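PDB 1YZY: 3-oxo-tetronate kinase from Haemophilus influenzae, which catalyses the ATP-dependent phosphorylation of 3-oxo-tetronate to 3-oxo-tetronate 4-phosphate. Local coordinates for residues A[164-169]-A[195-200]; A[171-176]-A[201-206]; A[124-129]-A[152-157]; A[109-114]-A[191-196]; A[178-183]-A[208-213]. One frame throughout, in Å; residues are numbered along the deposited sequence.

Along the chain, contact 4 opens first, at strand 109-111, and closes the longest loop, at strand 193-196. Within that loop contact 3 opens and closes, joining the hairpin turn before strand 126-129 to the start of helix 152-159. Contact 1 then opens at strand 164-167 and ends on the same strand as contact 4, sharing Val195 and Val196 with it. Together contacts 4 and 1 build a parallel three-stranded sheet with 193-196 in the middle. Contacts 2 and 5 start inside the loops of contacts 1 and 4, cross both of them and each other, and bring the chain around helix 176-188 against helix 202-210. All five lie in the sugar-binding N-terminal domain.

Contact 1: residues A[164-169]-A[195-200]; sequences TGLVAY and VVDAVD
Asp197 reaches from the end of one strand to the start of the helix that follows the other. Its CG stands anti to its own carbonyl carbon (chi1 -82°), and its OD2 accepts the backbone N-H of Tyr169 across 3.1 Å. That donor comes from the anti side, 34° out of the carboxylate plane. Asp197 OD1, which accepts Gly125 N, also lies 3.5 Å from Leu166 CD1, the two side chains crossing obliquely. On the same face, toward helix 152-159, Leu166 CD1 touches Val195 CG1 at 4.0 Å, while the other branch, Val195 CG2, meets Thr164 CG2 at 3.7 Å. The opposite face belongs to Val167 and Val196, which lie side by side pointing the same way, CG2 to CG2 4.0 Å, with Cys182, Phe183 and Leu186 of helix 176-188 packed on Val167. Farther along, the Tyr169 and Val199 side chains cross at about a right angle, Val199 CG2 lying 3.6 Å from Tyr169 CE1. The backbones form a parallel ladder: Val195 N to Gly165 O is 3.0 Å, as is Val167 N to Val195 O, and a weak bond from Asp197 N to Val167 O ends it. These two strands and helix 176-188 between them make a beta-alpha-beta crossover. Asn124 N also binds OD2, so three backbone N-H groups in all grip the buried carboxylate; together with the helix start at Tyr169 they would be expected to stabilise its negative charge.

Contact 2: residues A[171-176]-A[201-206]; sequences DVIKGA and NSQLEV
Val206 presents its CG1 branch to the backbone of the turn that precedes helix 176-188. The methyl lies 3.5 Å from both Gly175 C and Ala176 N, and Val206 CG1 also comes within 3.7 Å of Val172 O. CG1 stands anti to the backbone N of Val206 (chi1 169°), which carries it across to the turn.

Among side chains, the contact is between aliphatic groups. Val172 CG1 is 4.0 Å from Val206 CG1 and 3.7 Å from Gln203 CG, the Val172 and Gln203 chains crossing at about a right angle. Beyond them Ile173, itself exposed, lies alongside the bent Gln203 chain, pointing the same way.

The turn itself is a type I beta turn from Val172 to Gly175, closed by Gly175 N to Val172 O at 2.9 Å. Gly175, with phi 117°, occupies the N-cap position of helix 176-188, the helix of the crossover between strands 164-167 and 193-196. Helix 202-210, on the other side, follows strand 193-196.

Polar interactions join the surroundings, with no hydrogen bond across the two segments. Asp171 forms a salt bridge with Arg178 of helix 176-188, and Asn201 binds Val117 and Tyr226.

Contact 3: residues A[124-129]-A[152-157]; sequences NGYLFV and LMRLMD
Leu152 lays its side chain against the carbonyl of Gly125: its CB is 3.3 Å and its CD1 3.6 Å from Gly125 O. The same oxygen accepts the backbone N-H of Leu152, Leu152 N to Gly125 O 2.9 Å, in a fairly straight bond (162° at the hydrogen) whose donor is tilted only 24° from the carbonyl plane. Leu152 is the first residue of its helix, where N-H groups lack acceptors in the helix itself, and Gly125 O supplies one from across the contact. One residue on, the Met153 chain bends at both chi2 and chi3 and thereby curls its end over the turn. Met153 SD lies 3.8 Å from Gly125 CA, and Met153 CE lies 3.7 Å from Asn124 O. The absence of a side chain at Gly125 lets the thioether approach the backbone directly. Asn124 and Gly125 both have positive phi (81° at Gly125) and form the two-residue turn, of type I' geometry, that links strands 120-123 and 126-129. Leu127 adds a looser apolar contact, its CB 4.2 Å from Leu152 CD1. Farther out, Tyr126 OH and Arg154 NH1 come only to 4.4 Å, and the guanidinium's firmer partner is Asp149, with which it forms a salt bridge. The antiparallel hairpin is thus joined to the start of helix 152-159, whose Leu152 and Met153 also rest on Val195 of strand 193-196, while Met153 reaches Thr164 and Leu166 of strand 164-167.

Contact 4: residues A[109-114]-A[191-196]; sequences TVITPA and YRYAVV
Ile111 and Tyr193 carry the side-chain contact on one face of the sheet. Ile111 CD1 lies 3.7 Å from Tyr193 CB, and Thr109 CG2 stands at the edge of the tyrosine ring, near its plane, 4.0 Å from Tyr193 CD2. On the other face are Val110 and Ala194, held mainly through the backbone: Val110 CA makes a C-H...O contact of 3.3 Å with Ala194 O. The same oxygen receives Ile111 N at 2.9 Å, from a donor 44° above the carbonyl plane. This bond of the parallel ladder is of ordinary length and angle (153° at the hydrogen), whereas Thr109 N to Arg192 O, Ala194 N to Thr109 O and Val196 N to Ile111 O are weak. Past the last rung a water bridges the diverging chains, 2.7 Å from Thr112 OG1 and donating to Val196 O at 2.9 Å.

Next outward comes what sets the ring. Arg192 CB lies 3.8 Å above the plane of the Tyr193 ring, over its centre, and chi1 of -20° brings CG close to eclipsing the backbone N, a strained setting. The Tyr193 hydroxyl bonds Asp98 and Gly162 N; Arg192 reaches Asp98 and Asp102 by salt bridges, and Thr109 OG1 bonds Leu216 O. Strand 193-196 is the middle strand of three, with 164-167 on its other side. Asp98 of helix 93-104 thus receives both the tyrosine hydroxyl and the arginine, so its carboxylate ties the ring end and the guanidinium to one helix; its negative charge would be expected to be offset by Arg192.

Contact 5: residues A[178-183]-A[208-213]; sequences RVQECF and AEAVAD
Helix 176-188, the crossover helix between strands 164-167 and 193-196, packs against the last turn of helix 202-210 through Val179, Phe183 and Ala210. The Ala210 methyl is the meeting point: Val179 CG1 touches Ala210 CB at 3.8 Å, and Phe183 CE2 approaches the same CB to 4.0 Å. Val179 CG1 stands anti to its own backbone N (chi1 173°), and the Val179 side chain also touches Val206, one turn before Ala210. Phe183 CE2 lies 4.1 Å from Val211 CG1 as well, so a single ring carbon meets two successive residues at the place where the chain leaves helical geometry. The ring lies toward the sheet, touching Val110 of strand 109-111, which Val211 touches too. One face of the ring carries the carbonyl oxygen one turn back in its own helix, Val179 O, which also accepts Phe183 N; this oxygen stands 3.3 Å above the ring plane, offset toward the rim. Leu207 and the ring of Phe214, its plane inclined to that of Phe183, complete the surroundings of the phenylalanine. Beside this apolar patch, on the exposed side, the extended Gln180 chain reaches over the helix end; Gln180 OE1 stands 3.5 Å from Ala210 O, and as both are acceptors no hydrogen bond joins them. No hydrogen bond crosses these two segments; the Ala210 methyl packed by Val179 and Phe183, with Val211 beside the ring, makes the contact apolar, so its hold here would come from close packing.

Contact 1: residues A[164-169]-A[195-200]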
# COMPACT_ATOMS: atom_id res chain seq x y z
N THR A 164 -26.09 11.83 2.92
CA THR A 164 -24.80 12.51 2.93
C THR A 164 -24.86 14.05 2.87
O THR A 164 -25.50 14.63 1.99
CB THR A 164 -23.93 12.00 1.75
OG1 THR A 164 -24.07 10.58 1.64
CG2 THR A 164 -22.47 12.34 1.96
N GLY A 165 -24.16 14.70 3.81
CA GLY A 165 -24.12 16.15 3.87
C GLY A 165 -22.82 16.74 3.36
O GLY A 165 -22.01 16.03 2.76
N LEU A 166 -22.63 18.05 3.56
CA LEU A 166 -21.40 18.73 3.12
C LEU A 166 -21.03 19.88 4.07
O LEU A 166 -21.85 20.62 4.62
CB LEU A 166 -21.58 19.31 1.71
CG LEU A 166 -20.43 20.19 1.21
CD1 LEU A 166 -19.24 19.33 0.85
CD2 LEU A 166 -20.86 21.00 -0.00
N VAL A 167 -19.72 19.95 4.29
CA VAL A 167 -18.98 20.95 5.05
C VAL A 167 -18.26 21.75 4.00
O VAL A 167 -17.15 21.34 3.65
CB VAL A 167 -17.98 20.41 6.10
CG1 VAL A 167 -17.36 21.58 6.89
CG2 VAL A 167 -18.69 19.43 7.06
N ALA A 168 -18.82 22.84 3.46
CA ALA A 168 -18.14 23.56 2.41
C ALA A 168 -16.83 24.25 2.75
O ALA A 168 -16.52 24.51 3.91
CB ALA A 168 -19.14 24.56 1.84
N TYR A 169 -16.06 24.51 1.69
CA TYR A 169 -14.77 25.18 1.77
C TYR A 169 -14.81 26.39 2.70
O TYR A 169 -14.00 26.52 3.62
CB TYR A 169 -14.37 25.62 0.35
CG TYR A 169 -13.20 26.59 0.28
CD1 TYR A 169 -11.88 26.14 0.41
CD2 TYR A 169 -13.42 27.96 0.09
CE1 TYR A 169 -10.81 27.04 0.34
CE2 TYR A 169 -12.36 28.86 0.02
CZ TYR A 169 -11.06 28.39 0.14
OH TYR A 169 -10.01 29.27 0.05
N VAL A 195 -19.37 14.89 3.59
CA VAL A 195 -18.28 15.13 2.65
C VAL A 195 -17.66 16.46 3.12
O VAL A 195 -18.36 17.32 3.66
CB VAL A 195 -18.81 15.29 1.19
CG1 VAL A 195 -17.69 15.70 0.23
CG2 VAL A 195 -19.44 14.00 0.72
N VAL A 196 -16.35 16.59 2.99
CA VAL A 196 -15.68 17.81 3.41
C VAL A 196 -14.76 18.27 2.28
O VAL A 196 -13.98 17.49 1.73
CB VAL A 196 -14.87 17.62 4.72
CG1 VAL A 196 -14.29 18.95 5.19
CG2 VAL A 196 -15.75 17.03 5.81
N ASP A 197 -14.92 19.53 1.89
CA ASP A 197 -14.13 20.13 0.83
C ASP A 197 -12.64 20.23 1.17
O ASP A 197 -12.24 20.19 2.34
CB ASP A 197 -14.66 21.53 0.52
CG ASP A 197 -15.86 21.52 -0.41
OD1 ASP A 197 -16.33 20.43 -0.79
OD2 ASP A 197 -16.32 22.62 -0.77
N ALA A 198 -11.83 20.42 0.13
CA ALA A 198 -10.39 20.58 0.29
C ALA A 198 -9.77 20.84 -1.06
O ALA A 198 -9.61 19.93 -1.87
CB ALA A 198 -9.77 19.33 0.92
N VAL A 199 -9.51 22.11 -1.36
CA VAL A 199 -8.88 22.48 -2.62
C VAL A 199 -7.40 22.77 -2.36
O VAL A 199 -6.61 22.95 -3.29
CB VAL A 199 -9.54 23.72 -3.26
CG1 VAL A 199 -10.89 23.35 -3.83
CG2 VAL A 199 -9.68 24.84 -2.23
N ASP A 200 -7.05 22.75 -1.08
CA ASP A 200 -5.70 23.00 -0.60
C ASP A 200 -5.44 22.05 0.58
O ASP A 200 -6.35 21.74 1.34
CB ASP A 200 -5.61 24.45 -0.14
CG ASP A 200 -4.26 24.80 0.41
OD1 ASP A 200 -4.12 24.82 1.65
OD2 ASP A 200 -3.35 25.04 -0.40

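Contact 2: residues A[171-176]-A[201-206]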
# COMPACT_ATOMS: atom_id res chain seq x y z
N ASP A 171 -16.45 27.12 5.11
CA ASP A 171 -16.49 26.77 6.53
C ASP A 171 -15.24 26.07 7.02
O ASP A 171 -14.90 26.16 8.20
CB ASP A 171 -17.69 25.89 6.83
CG ASP A 171 -19.00 26.63 6.73
OD1 ASP A 171 -19.30 27.41 7.65
OD2 ASP A 171 -19.73 26.42 5.74
N VAL A 172 -14.59 25.30 6.16
CA VAL A 172 -13.39 24.59 6.57
C VAL A 172 -12.29 25.62 6.85
O VAL A 172 -11.57 25.51 7.85
CB VAL A 172 -12.90 23.55 5.50
CG1 VAL A 172 -11.80 22.68 6.09
CG2 VAL A 172 -14.04 22.67 5.04
N ILE A 173 -12.17 26.62 5.99
CA ILE A 173 -11.14 27.63 6.17
C ILE A 173 -11.27 28.44 7.47
O ILE A 173 -10.38 29.22 7.80
CB ILE A 173 -11.02 28.57 4.97
CG1 ILE A 173 -12.32 29.35 4.76
CG2 ILE A 173 -10.64 27.77 3.74
CD1 ILE A 173 -12.26 30.30 3.59
N LYS A 174 -12.35 28.23 8.20
CA LYS A 174 -12.56 28.92 9.47
C LYS A 174 -12.02 28.14 10.66
O LYS A 174 -12.02 28.64 11.78
CB LYS A 174 -14.04 29.25 9.67
CG LYS A 174 -14.60 30.19 8.62
CD LYS A 174 -16.01 30.61 8.96
CE LYS A 174 -16.54 31.62 7.94
NZ LYS A 174 -17.86 32.17 8.34
N GLY A 175 -11.60 26.90 10.43
CA GLY A 175 -11.04 26.12 11.52
C GLY A 175 -11.74 24.85 11.97
O GLY A 175 -12.83 24.53 11.52
N ALA A 176 -11.06 24.13 12.85
CA ALA A 176 -11.54 22.87 13.40
C ALA A 176 -12.84 23.02 14.17
O ALA A 176 -13.75 22.23 13.98
CB ALA A 176 -10.48 22.24 14.30
N ASN A 201 -4.19 21.62 0.73
CA ASN A 201 -3.83 20.68 1.80
C ASN A 201 -4.10 21.11 3.23
O ASN A 201 -4.26 20.25 4.10
CB ASN A 201 -2.36 20.28 1.65
CG ASN A 201 -2.10 18.99 0.87
OD1 ASN A 201 -2.48 18.88 -0.28
ND2 ASN A 201 -1.45 18.02 1.51
N SER A 202 -4.10 22.40 3.51
CA SER A 202 -4.37 22.84 4.87
C SER A 202 -5.78 22.46 5.32
O SER A 202 -6.05 22.37 6.52
CB SER A 202 -4.13 24.35 5.04
OG SER A 202 -5.06 25.13 4.31
N GLN A 203 -6.67 22.24 4.35
CA GLN A 203 -8.04 21.84 4.67
C GLN A 203 -8.09 20.44 5.31
O GLN A 203 -9.01 20.13 6.05
CB GLN A 203 -8.94 21.87 3.43
CG GLN A 203 -9.61 23.20 3.14
CD GLN A 203 -8.80 24.07 2.21
OE1 GLN A 203 -8.10 24.99 2.64
NE2 GLN A 203 -8.94 23.83 0.91
N LEU A 204 -7.12 19.59 4.95
CA LEU A 204 -7.04 18.22 5.50
C LEU A 204 -6.46 18.28 6.90
O LEU A 204 -6.76 17.45 7.76
CB LEU A 204 -6.20 17.31 4.60
CG LEU A 204 -6.78 17.05 3.21
CD1 LEU A 204 -5.75 16.40 2.33
CD2 LEU A 204 -8.06 16.20 3.32
N GLU A 205 -5.61 19.28 7.10
CA GLU A 205 -4.97 19.53 8.38
C GLU A 205 -6.04 19.99 9.40
O GLU A 205 -5.99 19.64 10.58
CB GLU A 205 -3.90 20.61 8.17
CG GLU A 205 -2.97 20.87 9.34
CD GLU A 205 -1.78 21.74 8.94
OE1 GLU A 205 -0.82 21.83 9.74
OE2 GLU A 205 -1.79 22.31 7.83
N VAL A 206 -6.99 20.79 8.92
CA VAL A 206 -8.10 21.28 9.74
C VAL A 206 -9.02 20.11 10.09
O VAL A 206 -9.40 19.93 11.24
CB VAL A 206 -8.91 22.37 8.99
CG1 VAL A 206 -10.21 22.69 9.73
CG2 VAL A 206 -8.08 23.64 8.83

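Contact 3: residues A[124-129]-A[152-157]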
# COMPACT_ATOMS: atom_id res chain seq x y z
N ASN A 124 -17.26 22.01 -3.27
CA ASN A 124 -18.73 21.96 -3.25
C ASN A 124 -19.16 20.50 -3.27
O ASN A 124 -20.25 20.16 -3.75
CB ASN A 124 -19.34 22.73 -4.43
CG ASN A 124 -19.84 24.13 -4.04
OD1 ASN A 124 -20.21 24.38 -2.90
ND2 ASN A 124 -19.84 25.03 -5.01
N GLY A 125 -18.30 19.64 -2.72
CA GLY A 125 -18.60 18.22 -2.69
C GLY A 125 -18.30 17.52 -3.99
O GLY A 125 -18.49 16.31 -4.08
N TYR A 126 -17.87 18.26 -5.00
CA TYR A 126 -17.52 17.68 -6.30
C TYR A 126 -16.05 17.28 -6.29
O TYR A 126 -15.19 18.09 -5.91
CB TYR A 126 -17.74 18.69 -7.43
CG TYR A 126 -19.17 19.09 -7.69
CD1 TYR A 126 -19.86 18.57 -8.79
CD2 TYR A 126 -19.83 19.99 -6.86
CE1 TYR A 126 -21.18 18.94 -9.04
CE2 TYR A 126 -21.14 20.37 -7.10
CZ TYR A 126 -21.82 19.84 -8.20
OH TYR A 126 -23.12 20.23 -8.46
N LEU A 127 -15.75 16.07 -6.75
CA LEU A 127 -14.38 15.59 -6.80
C LEU A 127 -13.73 15.93 -8.13
O LEU A 127 -14.33 15.73 -9.20
CB LEU A 127 -14.31 14.08 -6.55
CG LEU A 127 -12.93 13.40 -6.51
CD1 LEU A 127 -12.14 13.87 -5.30
CD2 LEU A 127 -13.12 11.89 -6.43
N PHE A 128 -12.53 16.49 -8.06
CA PHE A 128 -11.78 16.84 -9.25
C PHE A 128 -10.56 15.93 -9.29
O PHE A 128 -10.02 15.54 -8.26
CB PHE A 128 -11.35 18.32 -9.21
CG PHE A 128 -12.48 19.29 -9.43
CD1 PHE A 128 -12.69 19.85 -10.69
CD2 PHE A 128 -13.34 19.64 -8.39
CE1 PHE A 128 -13.75 20.73 -10.92
CE2 PHE A 128 -14.40 20.52 -8.61
CZ PHE A 128 -14.60 21.07 -9.87
N VAL A 129 -10.19 15.53 -10.50
CA VAL A 129 -9.03 14.68 -10.71
C VAL A 129 -8.11 15.45 -11.68
O VAL A 129 -8.17 15.43 -12.90
CB VAL A 129 -9.40 13.40 -11.50
CG1 VAL A 129 -8.15 12.60 -11.83
CG2 VAL A 129 -10.35 12.55 -10.67
N LEU A 152 -19.93 13.89 -4.82
CA LEU A 152 -19.76 12.88 -3.79
C LEU A 152 -20.96 12.55 -2.93
O LEU A 152 -21.12 11.40 -2.51
CB LEU A 152 -18.55 13.21 -2.90
CG LEU A 152 -17.18 13.14 -3.60
CD1 LEU A 152 -16.11 13.87 -2.79
CD2 LEU A 152 -16.81 11.68 -3.82
N MET A 153 -21.76 13.56 -2.58
CA MET A 153 -22.95 13.32 -1.77
C MET A 153 -23.93 12.45 -2.58
O MET A 153 -24.64 11.63 -2.01
CB MET A 153 -23.65 14.63 -1.38
CG MET A 153 -22.89 15.50 -0.40
SD MET A 153 -21.52 16.36 -1.15
CE MET A 153 -22.36 17.48 -2.24
N ARG A 154 -23.97 12.66 -3.89
CA ARG A 154 -24.84 11.90 -4.78
C ARG A 154 -24.32 10.48 -4.97
O ARG A 154 -25.11 9.53 -5.02
CB ARG A 154 -25.00 12.59 -6.14
CG ARG A 154 -25.91 13.83 -6.11
CD ARG A 154 -26.46 14.19 -7.49
NE ARG A 154 -25.43 14.48 -8.49
CZ ARG A 154 -25.13 15.69 -8.95
NH1 ARG A 154 -25.77 16.77 -8.49
NH2 ARG A 154 -24.24 15.83 -9.91
N LEU A 155 -23.00 10.35 -5.10
CA LEU A 155 -22.36 9.06 -5.27
C LEU A 155 -22.57 8.21 -4.02
O LEU A 155 -22.90 7.03 -4.12
CB LEU A 155 -20.86 9.22 -5.51
CG LEU A 155 -20.46 9.81 -6.86
CD1 LEU A 155 -18.97 10.09 -6.85
CD2 LEU A 155 -20.86 8.86 -7.99
N MET A 156 -22.36 8.81 -2.86
CA MET A 156 -22.53 8.07 -1.62
C MET A 156 -23.99 7.71 -1.35
O MET A 156 -24.29 6.60 -0.88
CB MET A 156 -21.95 8.85 -0.43
CG MET A 156 -22.06 8.11 0.91
SD MET A 156 -21.09 6.60 1.05
CE MET A 156 -21.42 6.18 2.77
N ASP A 157 -24.90 8.64 -1.64
CA ASP A 157 -26.33 8.43 -1.42
C ASP A 157 -26.88 7.25 -2.20
O ASP A 157 -27.81 6.58 -1.76
CB ASP A 157 -27.13 9.68 -1.78
CG ASP A 157 -27.15 10.73 -0.66
OD1 ASP A 157 -26.61 10.49 0.44
OD2 ASP A 157 -27.73 11.81 -0.91

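Contact 4: residues A[109-114]-A[191-196]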
# COMPACT_ATOMS: atom_id res chain seq x y z
N THR A 109 -20.00 9.98 10.40
CA THR A 109 -18.60 9.87 9.99
C THR A 109 -18.37 10.83 8.83
O THR A 109 -19.32 11.42 8.33
CB THR A 109 -18.24 8.40 9.57
OG1 THR A 109 -16.82 8.28 9.40
CG2 THR A 109 -18.92 8.02 8.25
N VAL A 110 -17.11 11.00 8.42
CA VAL A 110 -16.75 11.87 7.30
C VAL A 110 -16.30 11.10 6.06
O VAL A 110 -15.88 9.95 6.14
CB VAL A 110 -15.63 12.88 7.67
CG1 VAL A 110 -16.03 13.67 8.90
CG2 VAL A 110 -14.30 12.15 7.90
N ILE A 111 -16.37 11.76 4.91
CA ILE A 111 -15.99 11.16 3.64
C ILE A 111 -15.04 12.12 2.94
O ILE A 111 -15.38 13.29 2.73
CB ILE A 111 -17.24 10.94 2.75
CG1 ILE A 111 -18.13 9.86 3.37
CG2 ILE A 111 -16.86 10.65 1.31
CD1 ILE A 111 -19.42 9.67 2.64
N THR A 112 -13.85 11.65 2.58
CA THR A 112 -12.90 12.51 1.89
C THR A 112 -11.77 11.81 1.16
O THR A 112 -10.81 11.35 1.78
CB THR A 112 -12.31 13.62 2.81
OG1 THR A 112 -11.31 14.36 2.09
CG2 THR A 112 -11.70 13.03 4.07
N PRO A 113 -11.92 11.62 -0.16
CA PRO A 113 -10.89 10.98 -0.98
C PRO A 113 -9.87 11.98 -1.54
O PRO A 113 -9.27 11.78 -2.59
CB PRO A 113 -11.69 10.54 -2.21
CG PRO A 113 -12.82 11.52 -2.27
CD PRO A 113 -13.22 11.59 -0.84
N ALA A 114 -9.69 13.08 -0.81
CA ALA A 114 -8.88 14.24 -1.17
C ALA A 114 -7.44 14.29 -0.65
O ALA A 114 -7.13 13.86 0.46
CB ALA A 114 -9.55 15.60 -0.94
N TYR A 191 -28.13 13.76 8.85
CA TYR A 191 -27.09 13.23 7.98
C TYR A 191 -26.27 12.20 8.73
O TYR A 191 -25.95 12.40 9.91
CB TYR A 191 -26.20 14.36 7.47
CG TYR A 191 -26.86 15.27 6.46
CD1 TYR A 191 -27.15 14.82 5.17
CD2 TYR A 191 -27.18 16.59 6.79
CE1 TYR A 191 -27.74 15.65 4.24
CE2 TYR A 191 -27.77 17.43 5.86
CZ TYR A 191 -28.05 16.96 4.59
OH TYR A 191 -28.66 17.78 3.67
N ARG A 192 -25.94 11.10 8.05
CA ARG A 192 -25.16 10.02 8.64
C ARG A 192 -23.67 10.14 8.25
O ARG A 192 -22.79 9.59 8.92
CB ARG A 192 -25.73 8.67 8.19
CG ARG A 192 -25.22 7.45 8.95
CD ARG A 192 -25.92 6.18 8.49
NE ARG A 192 -25.44 4.95 9.12
CZ ARG A 192 -25.62 4.63 10.40
NH1 ARG A 192 -25.14 3.48 10.86
NH2 ARG A 192 -26.23 5.46 11.23
N TYR A 193 -23.41 10.83 7.14
CA TYR A 193 -22.05 11.05 6.64
C TYR A 193 -21.92 12.49 6.17
O TYR A 193 -22.90 13.13 5.78
CB TYR A 193 -21.70 10.13 5.46
CG TYR A 193 -22.58 8.91 5.33
CD1 TYR A 193 -23.64 8.90 4.43
CD2 TYR A 193 -22.36 7.78 6.13
CE1 TYR A 193 -24.48 7.80 4.33
CE2 TYR A 193 -23.18 6.67 6.04
CZ TYR A 193 -24.24 6.69 5.14
OH TYR A 193 -25.07 5.61 5.05
N ALA A 194 -20.67 12.97 6.12
CA ALA A 194 -20.39 14.33 5.70
C ALA A 194 -19.16 14.44 4.82
O ALA A 194 -18.06 14.10 5.26
CB ALA A 194 -20.22 15.22 6.92
N VAL A 195 -19.37 14.89 3.59
CA VAL A 195 -18.28 15.13 2.65
C VAL A 195 -17.66 16.46 3.12
O VAL A 195 -18.36 17.32 3.66
CB VAL A 195 -18.81 15.29 1.19
CG1 VAL A 195 -17.69 15.70 0.23
CG2 VAL A 195 -19.44 14.00 0.72
N VAL A 196 -16.35 16.59 2.99
CA VAL A 196 -15.68 17.81 3.41
C VAL A 196 -14.76 18.27 2.28
O VAL A 196 -13.98 17.49 1.73
CB VAL A 196 -14.87 17.62 4.72
CG1 VAL A 196 -14.29 18.95 5.19
CG2 VAL A 196 -15.75 17.03 5.81
O HOH W 1 -11.32 16.97 2.68

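Contact 5: residues A[178-183]-A[208-213]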
# COMPACT_ATOMS: atom_id res chain seq x y z
N ARG A 178 -15.16 25.36 13.92
CA ARG A 178 -16.26 25.68 13.02
C ARG A 178 -16.73 24.42 12.29
O ARG A 178 -17.91 24.27 11.99
CB ARG A 178 -15.82 26.75 12.01
CG ARG A 178 -16.84 27.04 10.90
CD ARG A 178 -18.19 27.48 11.47
NE ARG A 178 -19.21 27.60 10.43
CZ ARG A 178 -20.53 27.53 10.66
NH1 ARG A 178 -21.00 27.36 11.89
NH2 ARG A 178 -21.36 27.56 9.64
N VAL A 179 -15.78 23.55 11.95
CA VAL A 179 -16.09 22.30 11.26
C VAL A 179 -16.93 21.43 12.18
O VAL A 179 -17.89 20.82 11.74
CB VAL A 179 -14.80 21.57 10.82
CG1 VAL A 179 -15.14 20.20 10.26
CG2 VAL A 179 -14.09 22.39 9.76
N GLN A 180 -16.58 21.38 13.46
CA GLN A 180 -17.32 20.59 14.43
C GLN A 180 -18.73 21.14 14.63
O GLN A 180 -19.66 20.39 15.00
CB GLN A 180 -16.58 20.56 15.76
CG GLN A 180 -15.23 19.88 15.67
CD GLN A 180 -14.47 19.90 16.98
OE1 GLN A 180 -13.45 19.23 17.12
NE2 GLN A 180 -14.96 20.67 17.95
N GLU A 181 -18.87 22.45 14.48
CA GLU A 181 -20.16 23.10 14.61
C GLU A 181 -20.99 22.70 13.39
O GLU A 181 -22.20 22.52 13.49
CB GLU A 181 -20.00 24.62 14.71
CG GLU A 181 -19.31 25.09 16.00
CD GLU A 181 -19.18 26.62 16.11
OE1 GLU A 181 -19.45 27.36 15.13
OE2 GLU A 181 -18.79 27.08 17.21
N CYS A 182 -20.34 22.60 12.24
CA CYS A 182 -21.03 22.18 11.02
C CYS A 182 -21.38 20.69 11.13
O CYS A 182 -22.38 20.25 10.58
CB CYS A 182 -20.17 22.42 9.78
SG CYS A 182 -19.91 24.16 9.30
N PHE A 183 -20.50 19.91 11.78
CA PHE A 183 -20.73 18.48 11.99
C PHE A 183 -21.98 18.32 12.86
O PHE A 183 -22.81 17.44 12.62
CB PHE A 183 -19.56 17.82 12.73
CG PHE A 183 -18.35 17.53 11.87
CD1 PHE A 183 -18.43 17.53 10.48
CD2 PHE A 183 -17.12 17.25 12.47
CE1 PHE A 183 -17.30 17.25 9.70
CE2 PHE A 183 -15.99 16.98 11.70
CZ PHE A 183 -16.08 16.98 10.31
N ALA A 208 -8.37 16.91 9.99
CA ALA A 208 -7.63 15.98 10.84
C ALA A 208 -7.82 16.32 12.31
O ALA A 208 -7.99 15.43 13.16
CB ALA A 208 -6.15 16.02 10.49
N GLU A 209 -7.76 17.61 12.61
CA GLU A 209 -7.93 18.11 13.97
C GLU A 209 -9.39 17.99 14.41
O GLU A 209 -9.67 17.67 15.56
CB GLU A 209 -7.48 19.58 14.02
CG GLU A 209 -6.60 19.92 15.21
CD GLU A 209 -7.35 20.61 16.32
OE1 GLU A 209 -7.65 21.81 16.18
OE2 GLU A 209 -7.64 19.95 17.35
N ALA A 210 -10.30 18.25 13.48
CA ALA A 210 -11.73 18.16 13.76
C ALA A 210 -12.20 16.73 14.08
O ALA A 210 -13.02 16.52 14.98
CB ALA A 210 -12.53 18.75 12.58
N VAL A 211 -11.68 15.75 13.34
CA VAL A 211 -12.03 14.35 13.54
C VAL A 211 -11.14 13.61 14.54
O VAL A 211 -11.10 12.38 14.55
CB VAL A 211 -12.01 13.57 12.19
CG1 VAL A 211 -13.04 14.14 11.23
CG2 VAL A 211 -10.63 13.61 11.58
N ALA A 212 -10.48 14.35 15.42
CA ALA A 212 -9.59 13.76 16.42
C ALA A 212 -10.23 12.80 17.41
O ALA A 212 -9.53 12.02 18.07
CB ALA A 212 -8.89 14.87 17.17
N ASP A 213 -11.55 12.89 17.59
CA ASP A 213 -12.24 12.01 18.53
C ASP A 213 -13.27 11.10 17.89
O ASP A 213 -14.03 10.43 18.60
CB ASP A 213 -12.88 12.83 19.66
CG ASP A 213 -11.86 13.47 20.58
OD1 ASP A 213 -11.00 12.73 21.12
OD2 ASP A 213 -11.91 14.70 20.76